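PDB 3VYK: C-type lectin domain family 4, member a4 from Mus musculus, which binds N-glycans through a calcium ion in its C-type lectin domain and probably acts as a pattern recognition receptor on dendritic cells. Local coordinates for residues I63-L66 with Q72-W75. Residues are numbered along the deposited sequence; the frame is centred on the assembly and turned at random.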
loop_
_atom_site.group_PDB
_atom_site.type_symbol
_atom_site.label_atom_id
_atom_site.label_comp_id
_atom_site.label_asym_id
_atom_site.label_seq_id
_atom_site.Cartn_x
_atom_site.Cartn_y
_atom_site.Cartn_z
ATOM N N ILE A 63 -1.721 1.201 1.203
ATOM C CA ILE A 63 -1.022 1.443 -0.063
ATOM C C ILE A 63 -1.659 2.628 -0.770
ATOM O O ILE A 63 -2.681 3.149 -0.311
ATOM C CB ILE A 63 -0.996 0.179 -0.951
ATOM C CG1 ILE A 63 -2.402 -0.183 -1.451
ATOM C CG2 ILE A 63 -0.345 -0.965 -0.186
ATOM C CD1 ILE A 63 -2.458 -1.359 -2.423
ATOM N N GLY A 64 -1.074 3.066 -1.877
ATOM C CA GLY A 64 -1.537 4.268 -2.563
ATOM C C GLY A 64 -2.645 4.058 -3.579
ATOM O O GLY A 64 -2.614 4.664 -4.648
ATOM N N LEU A 65 -3.622 3.209 -3.245
ATOM C CA LEU A 65 -4.704 2.852 -4.161
ATOM C C LEU A 65 -6.023 3.330 -3.579
ATOM O O LEU A 65 -6.320 3.051 -2.418
ATOM C CB LEU A 65 -4.737 1.327 -4.365
ATOM C CG LEU A 65 -5.644 0.811 -5.482
ATOM C CD1 LEU A 65 -5.207 1.334 -6.846
ATOM C CD2 LEU A 65 -5.694 -0.715 -5.476
ATOM N N LEU A 66 -6.806 4.032 -4.392
ATOM C CA LEU A 66 -8.066 4.638 -3.939
ATOM C C LEU A 66 -9.217 4.367 -4.889
ATOM O O LEU A 66 -9.025 4.330 -6.089
ATOM C CB LEU A 66 -7.904 6.150 -3.839
ATOM C CG LEU A 66 -6.832 6.659 -2.884
ATOM C CD1 LEU A 66 -6.630 8.146 -3.101
ATOM C CD2 LEU A 66 -7.215 6.370 -1.445
ATOM N N GLN A 72 -13.703 2.345 -9.218
ATOM C CA GLN A 72 -12.677 2.746 -10.187
ATOM C C GLN A 72 -11.373 3.002 -9.443
ATOM O O GLN A 72 -11.115 4.108 -8.942
ATOM C CB GLN A 72 -13.120 3.984 -10.968
ATOM C CG GLN A 72 -14.336 3.707 -11.836
ATOM C CD GLN A 72 -14.881 4.961 -12.490
ATOM O OE1 GLN A 72 -15.432 5.865 -11.818
ATOM N NE2 GLN A 72 -14.766 5.020 -13.814
ATOM N N TRP A 73 -10.563 1.946 -9.336
ATOM C CA TRP A 73 -9.331 1.998 -8.546
ATOM C C TRP A 73 -8.285 2.802 -9.255
ATOM O O TRP A 73 -8.035 2.607 -10.450
ATOM C CB TRP A 73 -8.820 0.588 -8.208
ATOM C CG TRP A 73 -9.868 -0.166 -7.433
ATOM C CD1 TRP A 73 -10.757 -1.121 -7.917
ATOM C CD2 TRP A 73 -10.234 0.026 -6.027
ATOM N NE1 TRP A 73 -11.608 -1.545 -6.917
ATOM C CE2 TRP A 73 -11.345 -0.888 -5.762
ATOM C CE3 TRP A 73 -9.760 0.834 -4.990
ATOM C CZ2 TRP A 73 -11.936 -0.978 -4.511
ATOM C CZ3 TRP A 73 -10.364 0.730 -3.728
ATOM C CH2 TRP A 73 -11.429 -0.156 -3.502
ATOM N N ARG A 74 -7.691 3.739 -8.525
ATOM C CA ARG A 74 -6.698 4.654 -9.097
ATOM C C ARG A 74 -5.495 4.822 -8.183
ATOM O O ARG A 74 -5.637 4.960 -6.970
ATOM C CB ARG A 74 -7.317 6.030 -9.412
ATOM C CG ARG A 74 -8.492 6.002 -10.375
ATOM C CD ARG A 74 -8.047 5.626 -11.783
ATOM N NE ARG A 74 -9.146 5.631 -12.748
ATOM C CZ ARG A 74 -9.843 4.552 -13.110
ATOM N NH1 ARG A 74 -9.572 3.361 -12.595
ATOM N NH2 ARG A 74 -10.826 4.663 -13.994
ATOM N N TRP A 75 -4.299 4.782 -8.763
ATOM C CA TRP A 75 -3.077 5.009 -7.999
ATOM C C TRP A 75 -2.874 6.467 -7.757
ATOM O O TRP A 75 -3.212 7.294 -8.608
ATOM C CB TRP A 75 -1.859 4.469 -8.756
ATOM C CG TRP A 75 -1.847 2.969 -8.876
ATOM C CD1 TRP A 75 -2.002 2.204 -10.033
ATOM C CD2 TRP A 75 -1.700 1.996 -7.787
ATOM N NE1 TRP A 75 -1.939 0.864 -9.742
ATOM C CE2 TRP A 75 -1.758 0.675 -8.406
ATOM C CE3 TRP A 75 -1.509 2.091 -6.409
ATOM C CZ2 TRP A 75 -1.648 -0.494 -7.656
ATOM C CZ3 TRP A 75 -1.402 0.915 -5.663
ATOM C CH2 TRP A 75 -1.472 -0.347 -6.271
#
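Leu66 and Arg74 form an antiparallel hydrogen-bonded pair, Leu66 N to Arg74 O at 3.0 Å and Arg74 N to Leu66 O at 2.8 Å, and Leu65 sits across from Trp75 in the neighbouring non-hydrogen-bonded pair. Just before Leu65 the chain turns a corner at Gly64, whose carbonyl oxygen lies near the plane of the Trp75 indole, at its edge, 3.3 Å from CE3. The same oxygen takes a CA-H...O contact from Trp75 CA.

Leu65 and Trp75 make the main apolar contact. Leu65 CG stands anti to the backbone N (chi1 -169°), and the second torsion then brings CD1 over one face of Trp75, 3.7 Å from the centroid of the six-membered ring and 10° off the normal, a clear CH-pi contact. Nearer the backbone, Leu65 CB touches Trp75 CZ3 at 3.6 Å, while CD1 also meets Trp73 CB at 3.9 Å, so this leucine is wedged between the two tryptophans. Ile63 CD1 comes in obliquely and touches both CZ3 and CH2 of Trp75, and the Trp73 ring leans by CE3 on the carbonyl of Leu66.

On the Leu66 and Arg74 face, the arginine chain bends at chi2 (-69°) and turns back along its own strand, where NH1 donates to Trp73 O from above the carbonyl plane, 2.7 Å away. Trp73 also meets the ring of Trp88. The antiparallel hairpin of strands 61-67 and 73-75 belongs to the C-type lectin fold; its Trp73 packs against the calcium ligand Asp114 beside the sugar site, about 8 Å from the ion, while Leu65 and Trp75 belong to the buried core.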